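Local coordinates for protein CrRbcX-IIa (Chlamydomonas reinhardtii, PDB 5BS1) that probably acts as a homodimeric helical chaperone in the assembly of Rubisco, binding the C-terminal tail of its large subunit as RbcX relatives do, at residues P4-S9 with A18-S23; S23-V28 with F97-T102; G67-M72 with E88-Y93. One frame throughout, in Å; residues are numbered along the deposited sequence.

Contact 1: P4-S9 with A18-S23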
loop_
_atom_site.group_PDB
_atom_site.type_symbol
_atom_site.label_atom_id
_atom_site.label_comp_id
_atom_site.label_asym_id
_atom_site.label_seq_id
_atom_site.Cartn_x
_atom_site.Cartn_y
_atom_site.Cartn_z
ATOM N N PRO A 4 3.292 3.570 -5.537
ATOM C CA PRO A 4 3.480 4.620 -6.566
ATOM C C PRO A 4 2.857 4.345 -7.943
ATOM O O PRO A 4 2.637 5.310 -8.664
ATOM C CB PRO A 4 4.987 4.724 -6.695
ATOM C CG PRO A 4 5.516 4.270 -5.369
ATOM C CD PRO A 4 4.532 3.286 -4.798
ATOM N N ALA A 5 2.605 3.076 -8.289
ATOM C CA ALA A 5 1.991 2.687 -9.553
ATOM C C ALA A 5 0.469 2.605 -9.521
ATOM O O ALA A 5 -0.147 2.353 -10.562
ATOM C CB ALA A 5 2.548 1.339 -9.997
ATOM N N ASP A 6 -0.135 2.723 -8.342
ATOM C CA ASP A 6 -1.588 2.690 -8.189
ATOM C C ASP A 6 -2.260 4.019 -8.507
ATOM O O ASP A 6 -1.604 5.070 -8.649
ATOM C CB ASP A 6 -1.994 2.155 -6.792
ATOM C CG ASP A 6 -2.100 0.604 -6.781
ATOM O OD1 ASP A 6 -1.432 -0.082 -7.583
ATOM O OD2 ASP A 6 -2.889 0.068 -6.004
ATOM N N SER A 7 -3.582 3.961 -8.685
ATOM C CA SER A 7 -4.372 5.121 -9.100
ATOM C C SER A 7 -3.790 5.700 -10.387
ATOM O O SER A 7 -3.324 4.977 -11.284
ATOM C CB SER A 7 -4.403 6.141 -7.961
ATOM O OG SER A 7 -5.305 7.232 -8.168
ATOM N N PHE A 8 -3.882 7.009 -10.512
ATOM C CA PHE A 8 -3.478 7.672 -11.760
ATOM C C PHE A 8 -2.224 8.487 -11.561
ATOM O O PHE A 8 -1.934 8.934 -10.460
ATOM C CB PHE A 8 -4.634 8.515 -12.293
ATOM C CG PHE A 8 -5.110 9.600 -11.355
ATOM C CD1 PHE A 8 -6.154 9.370 -10.485
ATOM C CD2 PHE A 8 -4.562 10.866 -11.405
ATOM C CE1 PHE A 8 -6.612 10.361 -9.660
ATOM C CE2 PHE A 8 -5.005 11.865 -10.562
ATOM C CZ PHE A 8 -6.033 11.615 -9.682
ATOM N N SER A 9 -1.450 8.661 -12.657
ATOM C CA SER A 9 -0.343 9.587 -12.639
ATOM C C SER A 9 -0.889 11.001 -12.406
ATOM O O SER A 9 -1.728 11.483 -13.172
ATOM C CB SER A 9 0.461 9.553 -13.956
ATOM O OG SER A 9 1.538 10.464 -13.918
ATOM N N ALA A 18 -4.645 4.997 -0.794
ATOM C CA ALA A 18 -6.073 4.633 -0.595
ATOM C C ALA A 18 -6.506 3.609 -1.633
ATOM O O ALA A 18 -7.132 2.615 -1.300
ATOM C CB ALA A 18 -6.943 5.879 -0.635
ATOM N N VAL A 19 -6.157 3.838 -2.884
ATOM C CA VAL A 19 -6.547 2.898 -3.967
ATOM C C VAL A 19 -5.841 1.552 -3.820
ATOM O O VAL A 19 -6.431 0.494 -3.996
ATOM C CB VAL A 19 -6.335 3.542 -5.348
ATOM C CG1 VAL A 19 -6.634 2.548 -6.439
ATOM C CG2 VAL A 19 -7.241 4.761 -5.455
ATOM N N ALA A 20 -4.568 1.593 -3.435
ATOM C CA ALA A 20 -3.817 0.368 -3.169
ATOM C C ALA A 20 -4.460 -0.409 -2.023
ATOM O O ALA A 20 -4.581 -1.639 -2.077
ATOM C CB ALA A 20 -2.385 0.706 -2.832
ATOM N N LEU A 21 -4.868 0.295 -0.980
ATOM C CA LEU A 21 -5.547 -0.354 0.167
ATOM C C LEU A 21 -6.865 -0.975 -0.286
ATOM O O LEU A 21 -7.199 -2.091 0.119
ATOM C CB LEU A 21 -5.811 0.615 1.318
ATOM C CG LEU A 21 -4.590 1.018 2.140
ATOM C CD1 LEU A 21 -4.948 2.179 3.016
ATOM C CD2 LEU A 21 -4.035 -0.137 2.948
ATOM N N ARG A 22 -7.600 -0.283 -1.151
ATOM C CA ARG A 22 -8.855 -0.829 -1.652
ATOM C C ARG A 22 -8.627 -2.152 -2.347
ATOM O O ARG A 22 -9.414 -3.094 -2.180
ATOM C CB ARG A 22 -9.544 0.190 -2.586
ATOM C CG ARG A 22 -10.140 1.384 -1.811
ATOM C CD ARG A 22 -11.282 2.075 -2.533
ATOM N NE ARG A 22 -12.257 1.044 -2.809
ATOM C CZ ARG A 22 -12.736 0.684 -3.990
ATOM N NH1 ARG A 22 -13.468 -0.427 -4.045
ATOM N NH2 ARG A 22 -12.560 1.434 -5.080
ATOM N N SER A 23 -7.579 -2.231 -3.158
ATOM C CA SER A 23 -7.237 -3.502 -3.837
ATOM C C SER A 23 -6.842 -4.559 -2.830
ATOM O O SER A 23 -7.246 -5.730 -2.915
ATOM C CB SER A 23 -6.116 -3.346 -4.861
ATOM O OG SER A 23 -6.557 -2.620 -5.978
#
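D6 and S7, at the bend of the loop 4-9, lean on V19 and A20 of the helix segment 18-23, with the CA atoms of D6 and A20 lying 6.0 Å apart. The OD2 branch of D6 comes to 3.0 Å from CA of A20, and to 3.3 Å from its CB. It also lies 3.4 Å from the A20 N, at an angle too poor for a hydrogen bond, so the approach is contact with backbone and methyl rather than polar pairing. S7 holds OG anti to the backbone N (chi1 -171°); its CB rests 4.0 Å from CG2 of V19, and its OG comes near the same methyl. V19 holds CG1 anti to the backbone N (chi1 176°), a setting that leaves CG2 for S7 and brings CG1 near the S7 N. With an alanine in place of D6 the carboxylate is gone, and CA and CB of A20 would probably lose part of their cover on this side. The loop thus folds back over the helix that follows it, 13-38, whose A20 also meets M1 and I3, while R22 reaches helix 69-78 at D69 and A18 packs on M105 of the second subunit.

Contact 2: S23-V28 with F97-T102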
loop_
_atom_site.group_PDB
_atom_site.type_symbol
_atom_site.label_atom_id
_atom_site.label_comp_id
_atom_site.label_asym_id
_atom_site.label_seq_id
_atom_site.Cartn_x
_atom_site.Cartn_y
_atom_site.Cartn_z
ATOM N N SER A 23 -7.579 -2.231 -3.158
ATOM C CA SER A 23 -7.237 -3.502 -3.837
ATOM C C SER A 23 -6.842 -4.559 -2.830
ATOM O O SER A 23 -7.246 -5.730 -2.915
ATOM C CB SER A 23 -6.116 -3.346 -4.861
ATOM O OG SER A 23 -6.557 -2.620 -5.978
ATOM N N LEU A 24 -6.043 -4.167 -1.841
ATOM C CA LEU A 24 -5.681 -5.094 -0.761
ATOM C C LEU A 24 -6.923 -5.652 -0.054
ATOM O O LEU A 24 -7.031 -6.854 0.206
ATOM C CB LEU A 24 -4.752 -4.409 0.238
ATOM C CG LEU A 24 -4.371 -5.232 1.468
ATOM C CD1 LEU A 24 -3.584 -6.472 1.087
ATOM C CD2 LEU A 24 -3.622 -4.410 2.502
ATOM N N PHE A 25 -7.886 -4.796 0.256
ATOM C CA PHE A 25 -9.087 -5.193 0.966
ATOM C C PHE A 25 -9.931 -6.140 0.132
ATOM O O PHE A 25 -10.532 -7.075 0.657
ATOM C CB PHE A 25 -9.892 -3.979 1.433
ATOM C CG PHE A 25 -9.144 -3.029 2.369
ATOM C CD1 PHE A 25 -8.009 -3.409 3.091
ATOM C CD2 PHE A 25 -9.646 -1.764 2.564
ATOM C CE1 PHE A 25 -7.363 -2.511 3.945
ATOM C CE2 PHE A 25 -8.998 -0.867 3.399
ATOM C CZ PHE A 25 -7.873 -1.249 4.109
ATOM N N THR A 26 -9.964 -5.913 -1.177
ATOM C CA THR A 26 -10.668 -6.807 -2.063
ATOM C C THR A 26 -10.041 -8.183 -2.037
ATOM O O THR A 26 -10.744 -9.192 -1.987
ATOM C CB THR A 26 -10.704 -6.238 -3.506
ATOM O OG1 THR A 26 -11.335 -4.936 -3.474
ATOM C CG2 THR A 26 -11.480 -7.153 -4.441
ATOM N N PHE A 27 -8.707 -8.236 -2.074
ATOM C CA PHE A 27 -7.950 -9.497 -2.013
ATOM C C PHE A 27 -8.148 -10.197 -0.677
ATOM O O PHE A 27 -8.362 -11.418 -0.626
ATOM C CB PHE A 27 -6.469 -9.189 -2.250
ATOM C CG PHE A 27 -5.575 -10.384 -2.135
ATOM C CD1 PHE A 27 -5.396 -11.220 -3.214
ATOM C CD2 PHE A 27 -4.936 -10.678 -0.939
ATOM C CE1 PHE A 27 -4.563 -12.329 -3.099
ATOM C CE2 PHE A 27 -4.108 -11.775 -0.822
ATOM C CZ PHE A 27 -3.925 -12.593 -1.904
ATOM N N VAL A 28 -8.094 -9.432 0.404
ATOM C CA VAL A 28 -8.360 -9.978 1.738
ATOM C C VAL A 28 -9.749 -10.614 1.781
ATOM O O VAL A 28 -9.911 -11.741 2.290
ATOM C CB VAL A 28 -8.208 -8.913 2.846
ATOM C CG1 VAL A 28 -8.805 -9.401 4.166
ATOM C CG2 VAL A 28 -6.744 -8.581 3.021
ATOM N N PHE A 97 -9.859 -3.464 9.907
ATOM C CA PHE A 97 -8.458 -3.128 9.621
ATOM C C PHE A 97 -7.942 -2.159 10.672
ATOM O O PHE A 97 -8.600 -1.188 11.033
ATOM C CB PHE A 97 -8.361 -2.496 8.233
ATOM C CG PHE A 97 -6.965 -2.214 7.749
ATOM C CD1 PHE A 97 -6.115 -3.244 7.362
ATOM C CD2 PHE A 97 -6.512 -0.913 7.600
ATOM C CE1 PHE A 97 -4.870 -2.986 6.864
ATOM C CE2 PHE A 97 -5.264 -0.653 7.120
ATOM C CZ PHE A 97 -4.416 -1.689 6.767
ATOM N N GLU A 98 -6.751 -2.448 11.168
ATOM C CA GLU A 98 -6.173 -1.647 12.265
ATOM C C GLU A 98 -5.386 -0.464 11.680
ATOM O O GLU A 98 -4.177 -0.504 11.516
ATOM C CB GLU A 98 -5.325 -2.537 13.167
ATOM C CG GLU A 98 -6.215 -3.570 13.841
ATOM C CD GLU A 98 -5.477 -4.592 14.674
ATOM O OE1 GLU A 98 -4.523 -4.204 15.318
ATOM O OE2 GLU A 98 -5.896 -5.766 14.729
ATOM N N TRP A 99 -6.107 0.594 11.384
ATOM C CA TRP A 99 -5.575 1.767 10.704
ATOM C C TRP A 99 -4.458 2.415 11.475
ATOM O O TRP A 99 -3.418 2.730 10.908
ATOM C CB TRP A 99 -6.697 2.812 10.501
ATOM C CG TRP A 99 -7.765 2.338 9.585
ATOM C CD1 TRP A 99 -8.952 1.740 9.939
ATOM C CD2 TRP A 99 -7.764 2.414 8.157
ATOM N NE1 TRP A 99 -9.656 1.410 8.814
ATOM C CE2 TRP A 99 -8.977 1.841 7.708
ATOM C CE3 TRP A 99 -6.869 2.911 7.223
ATOM C CZ2 TRP A 99 -9.291 1.738 6.362
ATOM C CZ3 TRP A 99 -7.188 2.802 5.860
ATOM C CH2 TRP A 99 -8.389 2.233 5.461
ATOM N N GLY A 100 -4.699 2.656 12.764
ATOM C CA GLY A 100 -3.696 3.353 13.545
ATOM C C GLY A 100 -2.412 2.568 13.662
ATOM O O GLY A 100 -1.331 3.134 13.513
ATOM N N LYS A 101 -2.530 1.268 13.891
ATOM C CA LYS A 101 -1.376 0.397 14.007
ATOM C C LYS A 101 -0.540 0.404 12.730
ATOM O O LYS A 101 0.685 0.427 12.773
ATOM C CB LYS A 101 -1.848 -1.035 14.338
ATOM C CG LYS A 101 -0.768 -2.072 14.388
ATOM C CD LYS A 101 -1.351 -3.447 14.696
ATOM C CE LYS A 101 -1.698 -3.602 16.152
ATOM N NZ LYS A 101 -2.121 -5.016 16.392
ATOM N N THR A 102 -1.211 0.379 11.583
ATOM C CA THR A 102 -0.532 0.345 10.311
ATOM C C THR A 102 0.390 1.555 10.124
ATOM O O THR A 102 1.561 1.414 9.749
ATOM C CB THR A 102 -1.575 0.275 9.174
ATOM O OG1 THR A 102 -2.333 -0.917 9.318
ATOM C CG2 THR A 102 -0.905 0.256 7.800
#
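F25 drives the edge of its ring into the face of F97. CE1 of F25 stands over the centre of the F97 ring, 3.7 Å from CD1 of F97; the ring centroids are 4.9 Å apart and the planes meet at 60°, which makes the pair T-shaped (edge-to-face). A second aromatic meets F25 from another direction: CH2 of W99 lies in the plane of the F25 ring, at its edge, 3.8 Å from CZ of F25. The planes of F25 and the W99 six-membered ring are perpendicular. F97 and W99 also touch each other, with CD2 of F97 over the indole face. F97 reaches these partners because its CG is anti to the backbone N (chi1 -175°).

The three rings form an aromatic cluster that joins the long helix 13-38 to F97 in the connection after helix 80-96 and to W99 at the start of helix 99-121, a link within the all-helical RbcX fold. E98 lies between F97 and W99, as the centre of an inverse gamma turn and the N-cap of helix 99-121. Its carbonyl O accepts from T102 N, at 3.1 Å, and from T102 OG1, at 2.9 Å, the hydroxyl approaching from above the carbonyl plane. The E98 side chain adds a salt bridge, OE1 to K101 NZ at 2.8 Å, met on the syn side of the carboxylate.

Further out, W99 NE1 is bonded to L94 O, which probably helps hold the indole in this orientation, and the Y93 ring meets F25. Across the dimer, E98 N bonds to E14 of the second subunit, and K101 NZ has a second charged partner in D6 of that subunit.

Contact 3: G67-M72 with E88-Y93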
loop_
_atom_site.group_PDB
_atom_site.type_symbol
_atom_site.label_atom_id
_atom_site.label_comp_id
_atom_site.label_asym_id
_atom_site.label_seq_id
_atom_site.Cartn_x
_atom_site.Cartn_y
_atom_site.Cartn_z
ATOM N N GLY A 67 -8.759 -0.292 -7.470
ATOM C CA GLY A 67 -9.146 -0.741 -6.149
ATOM C C GLY A 67 -9.858 -2.086 -6.151
ATOM O O GLY A 67 -10.523 -2.411 -5.179
ATOM N N GLY A 68 -9.688 -2.875 -7.221
ATOM C CA GLY A 68 -10.354 -4.177 -7.369
ATOM C C GLY A 68 -11.714 -4.145 -8.037
ATOM O O GLY A 68 -12.396 -5.152 -8.116
ATOM N N ASP A 69 -12.109 -2.996 -8.566
ATOM C CA ASP A 69 -13.509 -2.853 -9.044
ATOM C C ASP A 69 -13.759 -3.438 -10.433
ATOM O O ASP A 69 -14.852 -3.918 -10.682
ATOM C CB ASP A 69 -13.947 -1.400 -8.991
ATOM C CG ASP A 69 -13.926 -0.838 -7.580
ATOM O OD1 ASP A 69 -14.127 -1.602 -6.610
ATOM O OD2 ASP A 69 -13.752 0.379 -7.444
ATOM N N GLU A 70 -12.759 -3.396 -11.305
ATOM C CA GLU A 70 -12.846 -4.091 -12.598
ATOM C C GLU A 70 -12.976 -5.606 -12.377
ATOM O O GLU A 70 -13.820 -6.268 -13.003
ATOM C CB GLU A 70 -11.615 -3.792 -13.457
ATOM C CG GLU A 70 -11.693 -4.381 -14.861
ATOM C CD GLU A 70 -10.502 -4.067 -15.748
ATOM O OE1 GLU A 70 -9.363 -3.949 -15.260
ATOM O OE2 GLU A 70 -10.721 -3.999 -16.969
ATOM N N TRP A 71 -12.144 -6.115 -11.484
ATOM C CA TRP A 71 -12.220 -7.517 -11.051
ATOM C C TRP A 71 -13.604 -7.840 -10.486
ATOM O O TRP A 71 -14.217 -8.837 -10.834
ATOM C CB TRP A 71 -11.119 -7.787 -10.046
ATOM C CG TRP A 71 -10.969 -9.225 -9.603
ATOM C CD1 TRP A 71 -10.220 -10.191 -10.201
ATOM C CD2 TRP A 71 -11.511 -9.815 -8.423
ATOM N NE1 TRP A 71 -10.315 -11.387 -9.503
ATOM C CE2 TRP A 71 -11.090 -11.170 -8.396
ATOM C CE3 TRP A 71 -12.344 -9.347 -7.403
ATOM C CZ2 TRP A 71 -11.447 -12.039 -7.380
ATOM C CZ3 TRP A 71 -12.691 -10.215 -6.385
ATOM C CH2 TRP A 71 -12.247 -11.539 -6.378
HETATM N N MSE A 72 -14.113 -6.969 -9.623
HETATM C CA MSE A 72 -15.390 -7.226 -8.976
HETATM C C MSE A 72 -16.521 -7.223 -9.998
HETATM O O MSE A 72 -17.435 -8.010 -9.887
HETATM C CB MSE A 72 -15.637 -6.184 -7.878
HETATM C CG MSE A 72 -16.855 -6.536 -7.029
HETATM SE SE MSE A 72 -16.588 -8.179 -6.000
HETATM C CE MSE A 72 -15.418 -7.351 -4.678
ATOM N N GLU A 88 -19.656 -7.275 0.483
ATOM C CA GLU A 88 -20.012 -7.155 1.888
ATOM C C GLU A 88 -18.745 -7.274 2.749
ATOM O O GLU A 88 -18.541 -6.508 3.690
ATOM C CB GLU A 88 -21.046 -8.252 2.241
ATOM C CG GLU A 88 -21.382 -8.467 3.710
ATOM C CD GLU A 88 -22.488 -9.523 3.912
ATOM O OE1 GLU A 88 -22.478 -10.601 3.254
ATOM O OE2 GLU A 88 -23.401 -9.275 4.726
ATOM N N VAL A 89 -17.950 -8.299 2.462
ATOM C CA VAL A 89 -16.775 -8.600 3.280
ATOM C C VAL A 89 -15.734 -7.473 3.159
ATOM O O VAL A 89 -15.146 -7.054 4.161
ATOM C CB VAL A 89 -16.210 -9.997 2.955
ATOM C CG1 VAL A 89 -14.881 -10.244 3.648
ATOM C CG2 VAL A 89 -17.207 -11.072 3.369
ATOM N N ARG A 90 -15.477 -6.990 1.957
ATOM C CA ARG A 90 -14.460 -5.948 1.800
ATOM C C ARG A 90 -14.898 -4.630 2.446
ATOM O O ARG A 90 -14.062 -3.882 2.937
ATOM C CB ARG A 90 -14.022 -5.751 0.348
ATOM C CG ARG A 90 -14.994 -4.968 -0.524
ATOM C CD ARG A 90 -14.477 -4.854 -1.939
ATOM N NE ARG A 90 -15.375 -4.088 -2.785
ATOM C CZ ARG A 90 -15.069 -3.620 -3.999
ATOM N NH1 ARG A 90 -13.886 -3.840 -4.533
ATOM N NH2 ARG A 90 -15.975 -2.947 -4.706
ATOM N N GLU A 91 -16.209 -4.377 2.495
ATOM C CA GLU A 91 -16.744 -3.197 3.157
ATOM C C GLU A 91 -16.677 -3.376 4.683
ATOM O O GLU A 91 -16.249 -2.447 5.406
ATOM C CB GLU A 91 -18.182 -2.931 2.683
ATOM C CG GLU A 91 -18.771 -1.653 3.264
ATOM C CD GLU A 91 -20.021 -1.147 2.535
ATOM O OE1 GLU A 91 -20.307 -1.503 1.364
ATOM O OE2 GLU A 91 -20.733 -0.309 3.144
ATOM N N ALA A 92 -17.042 -4.553 5.171
ATOM C CA ALA A 92 -16.934 -4.841 6.588
ATOM C C ALA A 92 -15.492 -4.725 7.066
ATOM O O ALA A 92 -15.232 -4.245 8.164
ATOM C CB ALA A 92 -17.485 -6.217 6.913
ATOM N N TYR A 93 -14.559 -5.082 6.199
ATOM C CA TYR A 93 -13.137 -5.121 6.551
ATOM C C TYR A 93 -12.608 -3.721 6.847
ATOM O O TYR A 93 -11.664 -3.578 7.608
ATOM C CB TYR A 93 -12.282 -5.831 5.481
ATOM C CG TYR A 93 -10.892 -6.079 5.934
ATOM C CD1 TYR A 93 -9.817 -5.421 5.353
ATOM C CD2 TYR A 93 -10.644 -6.940 6.987
ATOM C CE1 TYR A 93 -8.523 -5.655 5.760
ATOM C CE2 TYR A 93 -9.354 -7.151 7.440
ATOM C CZ TYR A 93 -8.306 -6.499 6.837
ATOM O OH TYR A 93 -7.021 -6.687 7.328
#
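OD1 of D69 is gripped by two nitrogens of R90: NH2 at 3.0 Å and NH1 at 3.1 Å. The guanidinium comes end-on, both N-H groups converging on this one oxygen. OD1 is met nearly along its own C-O axis and is itself somewhat tilted from the guanidinium plane. Both bonds are well bent, because two N-H groups of one guanidinium share a single acceptor, and the carboxylate plane stands 78° from the guanidinium plane. R90 takes the sterically tight chi1 setting, with CG between the backbone N and the carbonyl carbon (77°), and then runs extended to NE, which carries the charge across to the other helix.

The salt bridge joins the first turn of helix 69-78, whose N-cap is G68, to helix 80-96 that follows it, so two consecutive helices of the RbcX bundle are tied across a buried interface. G67 and G68 both have positive phi; a CB on G68 would press against the carbonyl O of G67 and stand 3.8 Å from NH1 of R90. Against one face of the guanidinium, the selenomethionine M72, bent at chi2 and chi3, lays its CE 3.8 Å from NE of R90, offset toward the rim.

Both charged ends have further partners. OD2 of D69 forms a salt bridge with R22, so this carboxylate probably balances two arginines. NH1 of R90 also bonds to OG1 of T26, which is hydrogen-bonded to G67 O as well, and NH2 of R90 bonds to OD1 of N114 of the second subunit.

How the contacts relate
Contacts 1, 2 and 3 lie 12 to 14 Å apart between centres, spread along and beside helix 13-38, which contributes a segment to contacts 1 and 2. In sequence contact 1 closes before contact 2 opens, although S23 belongs to both, and both segments of contact 3 fall between those of contact 2. Direct touches link them: L21 CD1 lies 3.7 Å from W99 CZ3, S23 OG packs 3.2 Å from G67 CA, and R22 and T26 of helix 13-38 carry contacts 1 and 2 into contact 3. Successive turns of helix 13-38 therefore meet the later helices, and all three contacts border the second subunit, consistent with a fold stabilised as a dimer.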